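Local coordinates for protein dextranase (Pseudarthrobacter oxydans, PDB 6NZS) that catalyses the endohydrolysis of alpha-1,6-glucosidic linkages in dextran, as a member of glycoside hydrolase family 49, at residues F54-I59 with G259-G264; M85-F90 with G331-E336; L522-N527 with V533-E538. All coordinates share one frame; numbering follows the deposited sequence.

Contact 1 (F54-I59 with G259-G264)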
loop_
_atom_site.group_PDB
_atom_site.type_symbol
_atom_site.label_atom_id
_atom_site.label_comp_id
_atom_site.label_asym_id
_atom_site.label_seq_id
_atom_site.Cartn_x
_atom_site.Cartn_y
_atom_site.Cartn_z
ATOM N N PHE A 54 -18.704 10.777 -3.711
ATOM C CA PHE A 54 -18.235 10.190 -4.960
ATOM C C PHE A 54 -17.470 8.901 -4.696
ATOM O O PHE A 54 -16.718 8.798 -3.722
ATOM C CB PHE A 54 -17.306 11.170 -5.671
ATOM C CG PHE A 54 -17.077 10.827 -7.112
ATOM C CD1 PHE A 54 -18.066 11.084 -8.053
ATOM C CD2 PHE A 54 -15.899 10.234 -7.527
ATOM C CE1 PHE A 54 -17.877 10.770 -9.383
ATOM C CE2 PHE A 54 -15.696 9.922 -8.869
ATOM C CZ PHE A 54 -16.680 10.187 -9.796
ATOM N N THR A 55 -17.656 7.915 -5.575
ATOM C CA THR A 55 -16.840 6.704 -5.560
ATOM C C THR A 55 -16.009 6.695 -6.835
ATOM O O THR A 55 -16.550 6.548 -7.940
ATOM C CB THR A 55 -17.673 5.432 -5.423
ATOM O OG1 THR A 55 -18.493 5.517 -4.248
ATOM C CG2 THR A 55 -16.762 4.214 -5.298
ATOM N N TYR A 56 -14.703 6.858 -6.666
ATOM C CA TYR A 56 -13.723 6.771 -7.740
ATOM C C TYR A 56 -13.506 5.317 -8.134
ATOM O O TYR A 56 -13.879 4.394 -7.413
ATOM C CB TYR A 56 -12.380 7.315 -7.249
ATOM C CG TYR A 56 -12.450 8.753 -6.791
ATOM C CD1 TYR A 56 -12.359 9.787 -7.711
ATOM C CD2 TYR A 56 -12.609 9.079 -5.442
ATOM C CE1 TYR A 56 -12.434 11.112 -7.312
ATOM C CE2 TYR A 56 -12.678 10.400 -5.031
ATOM C CZ TYR A 56 -12.600 11.411 -5.971
ATOM O OH TYR A 56 -12.673 12.727 -5.565
ATOM N N MET A 57 -12.864 5.108 -9.286
ATOM C CA MET A 57 -12.513 3.749 -9.691
ATOM C C MET A 57 -11.230 3.741 -10.518
ATOM O O MET A 57 -11.035 4.585 -11.402
ATOM C CB MET A 57 -13.643 3.052 -10.468
ATOM C CG MET A 57 -13.379 1.566 -10.717
ATOM S SD MET A 57 -14.762 0.705 -11.488
ATOM C CE MET A 57 -14.669 1.378 -13.135
ATOM N N SER A 58 -10.363 2.778 -10.221
ATOM C CA SER A 58 -9.147 2.528 -10.982
ATOM C C SER A 58 -9.252 1.158 -11.635
ATOM O O SER A 58 -9.807 0.226 -11.048
ATOM C CB SER A 58 -7.939 2.565 -10.043
ATOM O OG SER A 58 -6.774 2.070 -10.674
ATOM N N ILE A 59 -8.760 1.047 -12.868
ATOM C CA ILE A 59 -8.728 -0.232 -13.577
ATOM C C ILE A 59 -7.309 -0.473 -14.076
ATOM O O ILE A 59 -6.517 0.473 -14.216
ATOM C CB ILE A 59 -9.767 -0.288 -14.728
ATOM C CG1 ILE A 59 -9.363 0.610 -15.903
ATOM C CG2 ILE A 59 -11.139 0.100 -14.219
ATOM C CD1 ILE A 59 -10.302 0.470 -17.126
ATOM N N GLY A 259 -11.910 16.629 -2.870
ATOM C CA GLY A 259 -12.586 16.907 -4.118
ATOM C C GLY A 259 -11.685 17.369 -5.242
ATOM O O GLY A 259 -12.171 17.548 -6.368
ATOM N N ALA A 260 -10.397 17.577 -4.979
ATOM C CA ALA A 260 -9.443 17.787 -6.055
ATOM C C ALA A 260 -8.981 16.441 -6.593
ATOM O O ALA A 260 -8.740 15.500 -5.830
ATOM C CB ALA A 260 -8.240 18.580 -5.552
ATOM N N TYR A 261 -8.864 16.353 -7.916
ATOM C CA TYR A 261 -8.364 15.165 -8.603
ATOM C C TYR A 261 -7.292 15.636 -9.575
ATOM O O TYR A 261 -7.601 16.297 -10.574
ATOM C CB TYR A 261 -9.501 14.456 -9.340
ATOM C CG TYR A 261 -9.172 13.051 -9.815
ATOM C CD1 TYR A 261 -8.496 12.833 -11.005
ATOM C CD2 TYR A 261 -9.555 11.941 -9.068
ATOM C CE1 TYR A 261 -8.213 11.554 -11.439
ATOM C CE2 TYR A 261 -9.272 10.653 -9.497
ATOM C CZ TYR A 261 -8.600 10.468 -10.677
ATOM O OH TYR A 261 -8.325 9.184 -11.093
ATOM N N VAL A 262 -6.040 15.324 -9.267
ATOM C CA VAL A 262 -4.895 15.768 -10.052
ATOM C C VAL A 262 -4.282 14.549 -10.729
ATOM O O VAL A 262 -3.802 13.631 -10.052
ATOM C CB VAL A 262 -3.854 16.467 -9.164
ATOM C CG1 VAL A 262 -2.635 16.865 -9.996
ATOM C CG2 VAL A 262 -4.476 17.683 -8.479
ATOM N N LYS A 263 -4.287 14.539 -12.060
ATOM C CA LYS A 263 -3.553 13.534 -12.823
ATOM C C LYS A 263 -2.141 14.068 -13.028
ATOM O O LYS A 263 -1.953 15.076 -13.722
ATOM C CB LYS A 263 -4.245 13.286 -14.160
ATOM C CG LYS A 263 -5.710 12.945 -14.011
ATOM C CD LYS A 263 -6.383 12.736 -15.354
ATOM C CE LYS A 263 -7.867 12.456 -15.150
ATOM N NZ LYS A 263 -8.495 11.965 -16.400
ATOM N N GLY A 264 -1.161 13.434 -12.393
ATOM C CA GLY A 264 0.207 13.932 -12.445
ATOM C C GLY A 264 1.056 13.360 -11.318
ATOM O O GLY A 264 0.710 12.350 -10.711
HETATM O O HOH W 1 -10.739 14.181 -4.259
HETATM O O HOH W 2 -9.575 6.735 -12.151
HETATM O O HOH W 3 -11.426 7.731 -10.427
#
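Tyr56 and Tyr261 reach out from two strands, their CA atoms 10.0 Å apart, and their rings meet in the middle. The side chains pass each other in opposite directions. Their planes lie within 23° of parallel, yet the centroids are 5.6 Å apart, so the rings are slid well past each other and barely overlap; the closest touch is Tyr56 CE1 to Tyr261 CD2, 3.5 Å. On one face of the Tyr56 ring, CD2 of Phe54 stands 3.5 Å above the plane, over its centre. Tyr261 extends with CG anti to its own N (chi1 -166°), which points its hydroxyl toward Met57, to whose backbone water joins it.

Water fills in the polar part of the contact. One molecule joins Tyr56 OH to the carbonyl O of Ala260; a second donates to Met57 O, 2.7 Å away, and to Tyr261 OH. The two hydroxyls also have protein partners, His15 and Trp13 for Tyr56, Glu287 for Tyr261. A leucine in place of Tyr56 has neither hydroxyl nor ring, and would probably leave the water, His15 and Trp13 without this partner and Phe54 CD2 without the ring it faces.

Strand 51-58 belongs to the Ig-like N-terminal domain and pairs antiparallel with strands 37-43 and 84-92, while strand 260-263 lies in the beta-solenoid, between the parallel strands 235-238 and 283-285.

Contact 2 (M85-F90 with G331-E336)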
loop_
_atom_site.group_PDB
_atom_site.type_symbol
_atom_site.label_atom_id
_atom_site.label_comp_id
_atom_site.label_asym_id
_atom_site.label_seq_id
_atom_site.Cartn_x
_atom_site.Cartn_y
_atom_site.Cartn_z
ATOM N N MET A 85 -10.691 -1.492 -8.758
ATOM C CA MET A 85 -10.648 -1.015 -7.378
ATOM C C MET A 85 -11.398 0.306 -7.295
ATOM O O MET A 85 -10.954 1.309 -7.862
ATOM C CB MET A 85 -9.215 -0.874 -6.867
ATOM C CG MET A 85 -9.152 -0.329 -5.430
ATOM S SD MET A 85 -7.517 -0.450 -4.667
ATOM C CE MET A 85 -7.413 -2.214 -4.409
ATOM N N SER A 86 -12.522 0.306 -6.592
ATOM C CA SER A 86 -13.293 1.514 -6.343
ATOM C C SER A 86 -13.007 2.002 -4.930
ATOM O O SER A 86 -12.687 1.211 -4.039
ATOM C CB SER A 86 -14.799 1.262 -6.468
ATOM O OG SER A 86 -15.156 0.872 -7.787
ATOM N N TRP A 87 -13.113 3.312 -4.724
ATOM C CA TRP A 87 -12.921 3.844 -3.377
ATOM C C TRP A 87 -13.667 5.157 -3.236
ATOM O O TRP A 87 -13.791 5.923 -4.196
ATOM C CB TRP A 87 -11.442 4.023 -3.008
ATOM C CG TRP A 87 -10.780 5.239 -3.615
ATOM C CD1 TRP A 87 -10.597 6.456 -3.022
ATOM C CD2 TRP A 87 -10.222 5.344 -4.935
ATOM N NE1 TRP A 87 -9.959 7.315 -3.890
ATOM C CE2 TRP A 87 -9.721 6.653 -5.071
ATOM C CE3 TRP A 87 -10.106 4.456 -6.017
ATOM C CZ2 TRP A 87 -9.105 7.100 -6.242
ATOM C CZ3 TRP A 87 -9.502 4.907 -7.180
ATOM C CH2 TRP A 87 -9.016 6.214 -7.285
ATOM N N SER A 88 -14.170 5.402 -2.027
ATOM C CA SER A 88 -14.879 6.631 -1.713
ATOM C C SER A 88 -14.278 7.221 -0.453
ATOM O O SER A 88 -14.136 6.516 0.554
ATOM C CB SER A 88 -16.370 6.345 -1.486
ATOM O OG SER A 88 -17.074 7.540 -1.194
ATOM N N SER A 89 -13.928 8.503 -0.512
ATOM C CA SER A 89 -13.465 9.260 0.644
ATOM C C SER A 89 -14.524 10.264 1.081
ATOM O O SER A 89 -15.272 10.816 0.269
ATOM C CB SER A 89 -12.187 10.037 0.316
ATOM O OG SER A 89 -11.088 9.146 0.195
ATOM N N PHE A 90 -14.578 10.494 2.385
ATOM C CA PHE A 90 -15.349 11.603 2.923
ATOM C C PHE A 90 -14.697 12.012 4.229
ATOM O O PHE A 90 -13.901 11.264 4.798
ATOM C CB PHE A 90 -16.842 11.259 3.099
ATOM C CG PHE A 90 -17.107 10.080 4.011
ATOM C CD1 PHE A 90 -17.203 10.254 5.388
ATOM C CD2 PHE A 90 -17.290 8.809 3.486
ATOM C CE1 PHE A 90 -17.456 9.172 6.227
ATOM C CE2 PHE A 90 -17.548 7.729 4.314
ATOM C CZ PHE A 90 -17.632 7.902 5.683
ATOM N N GLY A 331 -3.114 12.808 4.214
ATOM C CA GLY A 331 -4.413 12.953 3.585
ATOM C C GLY A 331 -4.552 12.360 2.198
ATOM O O GLY A 331 -5.572 11.740 1.885
ATOM N N VAL A 332 -3.525 12.542 1.367
ATOM C CA VAL A 332 -3.658 12.301 -0.068
ATOM C C VAL A 332 -3.859 10.823 -0.377
ATOM O O VAL A 332 -3.382 9.927 0.341
ATOM C CB VAL A 332 -2.456 12.871 -0.848
ATOM C CG1 VAL A 332 -2.358 14.382 -0.657
ATOM C CG2 VAL A 332 -1.173 12.205 -0.414
ATOM N N THR A 333 -4.551 10.573 -1.485
ATOM C CA THR A 333 -4.683 9.252 -2.087
ATOM C C THR A 333 -3.841 9.272 -3.349
ATOM O O THR A 333 -4.082 10.095 -4.237
ATOM C CB THR A 333 -6.140 8.970 -2.456
ATOM O OG1 THR A 333 -6.943 8.975 -1.271
ATOM C CG2 THR A 333 -6.298 7.608 -3.132
ATOM N N VAL A 334 -2.865 8.373 -3.421
ATOM C CA VAL A 334 -2.025 8.191 -4.601
ATOM C C VAL A 334 -2.591 7.012 -5.384
ATOM O O VAL A 334 -2.623 5.882 -4.880
ATOM C CB VAL A 334 -0.561 7.945 -4.197
ATOM C CG1 VAL A 334 0.285 7.584 -5.422
ATOM C CG2 VAL A 334 -0.010 9.182 -3.491
ATOM N N ALA A 335 -3.059 7.266 -6.605
ATOM C CA ALA A 335 -3.733 6.256 -7.410
ATOM C C ALA A 335 -2.930 5.933 -8.660
ATOM O O ALA A 335 -2.300 6.815 -9.252
ATOM C CB ALA A 335 -5.120 6.742 -7.831
ATOM N N GLU A 336 -2.980 4.666 -9.063
ATOM C CA GLU A 336 -2.451 4.211 -10.345
ATOM C C GLU A 336 -1.023 4.673 -10.650
ATOM O O GLU A 336 -0.766 5.283 -11.695
ATOM C CB GLU A 336 -3.396 4.582 -11.479
ATOM C CG GLU A 336 -4.072 3.398 -12.108
ATOM C CD GLU A 336 -5.169 3.792 -13.070
ATOM O OE1 GLU A 336 -6.356 3.702 -12.702
ATOM O OE2 GLU A 336 -4.834 4.172 -14.202
HETATM O O HOH W 4 -9.627 9.518 -2.075
#
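Strand 85-90 and strand 333-335 run nearly antiparallel, at 160°, but their axes come no closer than 11.0 Å, so side chains and one water, not backbone hydrogen bonds, span the gap. Trp87 does most of the spanning. Its chi1 of 77° puts CG between the backbone N and the carbonyl carbon, and from there the indole reaches both Thr333 and Ala335, obliquely. The pyrrole end meets the methyl of Thr333, with Trp87 NE1 3.8 Å from Thr333 CG2, while at the far end of the benzo ring CH2 touches CB of Ala335 at 4.0 Å.

One water serves the polar groups. It accepts from Trp87 NE1 at 2.9 Å, lying in the plane of the indole at its edge, and donates to Thr333 OG1; Ser89 OG is its third partner, 2.7 Å away. Ser89 OG and Thr333 OG1 are themselves 4.4 Å apart, and the water bridges them.

Phe189 of strand 176-192 and Tyr56 of strand 51-58 also meet the indole. Those two strands flank strand 84-92 in the Ig-like domain, whereas Thr333 and Ala335 lie on strand 325-335 of the solenoid and touch Lys359 and Val361 on the next parallel strand, 351-361.

Contact 3 (L522-N527 with V533-E538)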
loop_
_atom_site.group_PDB
_atom_site.type_symbol
_atom_site.label_atom_id
_atom_site.label_comp_id
_atom_site.label_asym_id
_atom_site.label_seq_id
_atom_site.Cartn_x
_atom_site.Cartn_y
_atom_site.Cartn_z
ATOM N N LEU A 522 15.282 -19.048 6.983
ATOM C CA LEU A 522 16.199 -18.215 7.762
ATOM C C LEU A 522 17.601 -18.707 7.426
ATOM O O LEU A 522 17.978 -19.815 7.829
ATOM C CB LEU A 522 15.918 -18.367 9.250
ATOM C CG LEU A 522 16.802 -17.547 10.198
ATOM C CD1 LEU A 522 16.593 -16.040 10.004
ATOM C CD2 LEU A 522 16.501 -17.929 11.626
ATOM N N LYS A 523 18.359 -17.906 6.673
ATOM C CA LYS A 523 19.639 -18.339 6.126
ATOM C C LYS A 523 20.663 -17.232 6.300
ATOM O O LYS A 523 20.337 -16.050 6.162
ATOM C CB LYS A 523 19.515 -18.648 4.629
ATOM C CG LYS A 523 18.532 -19.781 4.303
ATOM C CD LYS A 523 18.570 -20.143 2.825
ATOM C CE LYS A 523 17.636 -21.304 2.521
ATOM N NZ LYS A 523 18.164 -22.587 3.083
ATOM N N ARG A 524 21.907 -17.623 6.588
ATOM C CA ARG A 524 23.012 -16.685 6.756
ATOM C C ARG A 524 23.865 -16.702 5.495
ATOM O O ARG A 524 24.456 -17.733 5.153
ATOM C CB ARG A 524 23.858 -17.069 7.973
ATOM C CG ARG A 524 23.075 -17.097 9.272
ATOM C CD ARG A 524 23.967 -17.256 10.493
ATOM N NE ARG A 524 24.603 -18.569 10.574
ATOM C CZ ARG A 524 25.904 -18.763 10.771
ATOM N NH1 ARG A 524 26.728 -17.734 10.893
ATOM N NH2 ARG A 524 26.386 -19.996 10.838
ATOM N N TYR A 525 23.927 -15.568 4.804
ATOM C CA TYR A 525 24.771 -15.444 3.626
ATOM C C TYR A 525 26.177 -14.998 4.042
ATOM O O TYR A 525 26.431 -14.674 5.206
ATOM C CB TYR A 525 24.127 -14.504 2.601
ATOM C CG TYR A 525 23.001 -15.145 1.794
ATOM C CD1 TYR A 525 22.472 -16.379 2.159
ATOM C CD2 TYR A 525 22.491 -14.525 0.661
ATOM C CE1 TYR A 525 21.451 -16.969 1.422
ATOM C CE2 TYR A 525 21.473 -15.113 -0.087
ATOM C CZ TYR A 525 20.968 -16.330 0.301
ATOM O OH TYR A 525 19.959 -16.923 -0.431
ATOM N N THR A 526 27.103 -15.009 3.081
ATOM C CA THR A 526 28.498 -14.648 3.328
ATOM C C THR A 526 28.905 -13.462 2.468
ATOM O O THR A 526 28.197 -13.051 1.551
ATOM C CB THR A 526 29.457 -15.812 3.017
ATOM O OG1 THR A 526 29.619 -15.933 1.597
ATOM C CG2 THR A 526 28.935 -17.122 3.574
ATOM N N ASN A 527 30.088 -12.921 2.760
ATOM C CA ASN A 527 30.745 -12.005 1.839
ATOM C C ASN A 527 31.521 -12.827 0.810
ATOM O O ASN A 527 31.571 -14.056 0.904
ATOM C CB ASN A 527 31.606 -11.003 2.616
ATOM C CG ASN A 527 32.728 -11.655 3.411
ATOM O OD1 ASN A 527 33.079 -12.815 3.201
ATOM N ND2 ASN A 527 33.300 -10.890 4.337
ATOM N N VAL A 533 27.523 -13.838 7.835
ATOM C CA VAL A 533 26.846 -13.006 8.820
ATOM C C VAL A 533 26.358 -13.893 9.962
ATOM O O VAL A 533 26.219 -15.115 9.832
ATOM C CB VAL A 533 25.678 -12.198 8.230
ATOM C CG1 VAL A 533 26.149 -11.363 7.058
ATOM C CG2 VAL A 533 24.531 -13.127 7.816
ATOM N N THR A 534 26.094 -13.262 11.100
ATOM C CA THR A 534 25.603 -13.956 12.276
ATOM C C THR A 534 24.159 -13.558 12.546
ATOM O O THR A 534 23.748 -12.420 12.291
ATOM C CB THR A 534 26.464 -13.628 13.498
ATOM O OG1 THR A 534 26.337 -12.238 13.809
ATOM C CG2 THR A 534 27.926 -13.938 13.210
ATOM N N ILE A 535 23.380 -14.516 13.037
ATOM C CA ILE A 535 22.074 -14.242 13.619
ATOM C C ILE A 535 22.208 -14.404 15.122
ATOM O O ILE A 535 22.787 -15.391 15.598
ATOM C CB ILE A 535 20.984 -15.164 13.052
ATOM C CG1 ILE A 535 20.946 -15.040 11.534
ATOM C CG2 ILE A 535 19.637 -14.806 13.658
ATOM C CD1 ILE A 535 20.098 -16.079 10.881
ATOM N N GLY A 536 21.712 -13.420 15.862
ATOM C CA GLY A 536 21.868 -13.436 17.301
ATOM C C GLY A 536 21.305 -14.694 17.934
ATOM O O GLY A 536 20.449 -15.386 17.374
ATOM N N ASN A 537 21.813 -14.998 19.125
ATOM C CA ASN A 537 21.318 -16.136 19.885
ATOM C C ASN A 537 19.951 -15.806 20.471
ATOM O O ASN A 537 19.791 -14.797 21.164
ATOM C CB ASN A 537 22.289 -16.461 21.018
ATOM C CG ASN A 537 21.762 -17.543 21.925
ATOM O OD1 ASN A 537 21.025 -17.269 22.874
ATOM N ND2 ASN A 537 22.104 -18.793 21.620
ATOM N N GLU A 538 18.962 -16.659 20.191
ATOM C CA GLU A 538 17.639 -16.526 20.787
ATOM C C GLU A 538 17.442 -17.432 21.992
ATOM O O GLU A 538 16.789 -17.030 22.956
ATOM C CB GLU A 538 16.550 -16.828 19.748
ATOM C CG GLU A 538 15.127 -16.628 20.257
ATOM C CD GLU A 538 14.778 -15.170 20.524
ATOM O OE1 GLU A 538 15.455 -14.276 19.960
ATOM O OE2 GLU A 538 13.822 -14.927 21.284
#
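Val533 is held at both its N-H and its carbonyl, by Tyr525 O and Arg524 NH1. NH1 of Arg524 donates to Val533 O at 2.9 Å; the N-H...O angle is 149°, and the oxygen sits at the guanidinium edge, 20° out of its plane. The bend at chi3 (-68°) turns the guanidinium so that NH1 reaches that oxygen; CD of Arg524 lies 3.2 Å from it as well. The N-H of Val533 goes to Tyr525 O, 3.0 Å away. Arg524 has further, weaker partners in Asn578, through NE, and Glu577, a long ion pair through NH2.

Strand 521-524 is the outermost strand of a six-stranded parallel sheet, one face of the beta-solenoid, and pairs with strand 489-493; residues 533-538 belong to the loop that leads from it to strand 545-552. Just beyond the strand, Thr526 OG1 donates to Asn527 O at 2.8 Å.

Apolar atoms meet beside these bonds. CD1 of Ile535 nestles against CG of Arg524 at 3.5 Å, and, tip to tip with Leu522, it meets Leu522 CD1 at 3.6 Å. The backbone groups of the loop find partners beyond the contact: Thr534 N is bonded to Asp496, and the carbonyls of Ile535 and Gly536 share Ser581 OG.

Contacts 1 and 2 are neighbours, their centres 7 Å apart. Strands 51-58 and 84-92 pair antiparallel in the Ig-like domain, and each contact takes one of them to a different solenoid strand, 260-263 or 325-335. Ser58 of contact 1 also hydrogen-bonds Glu336 of contact 2. Together they join the N-terminal domain to the solenoid across long sequence separations, and along the chain their segments alternate. Contact 3 comes last in the sequence, between segments only a few residues apart. It lies about 46 Å from contact 1 and 41 Å from contact 2, centre to centre, and is a local arrangement within the solenoid, away from the domain interface.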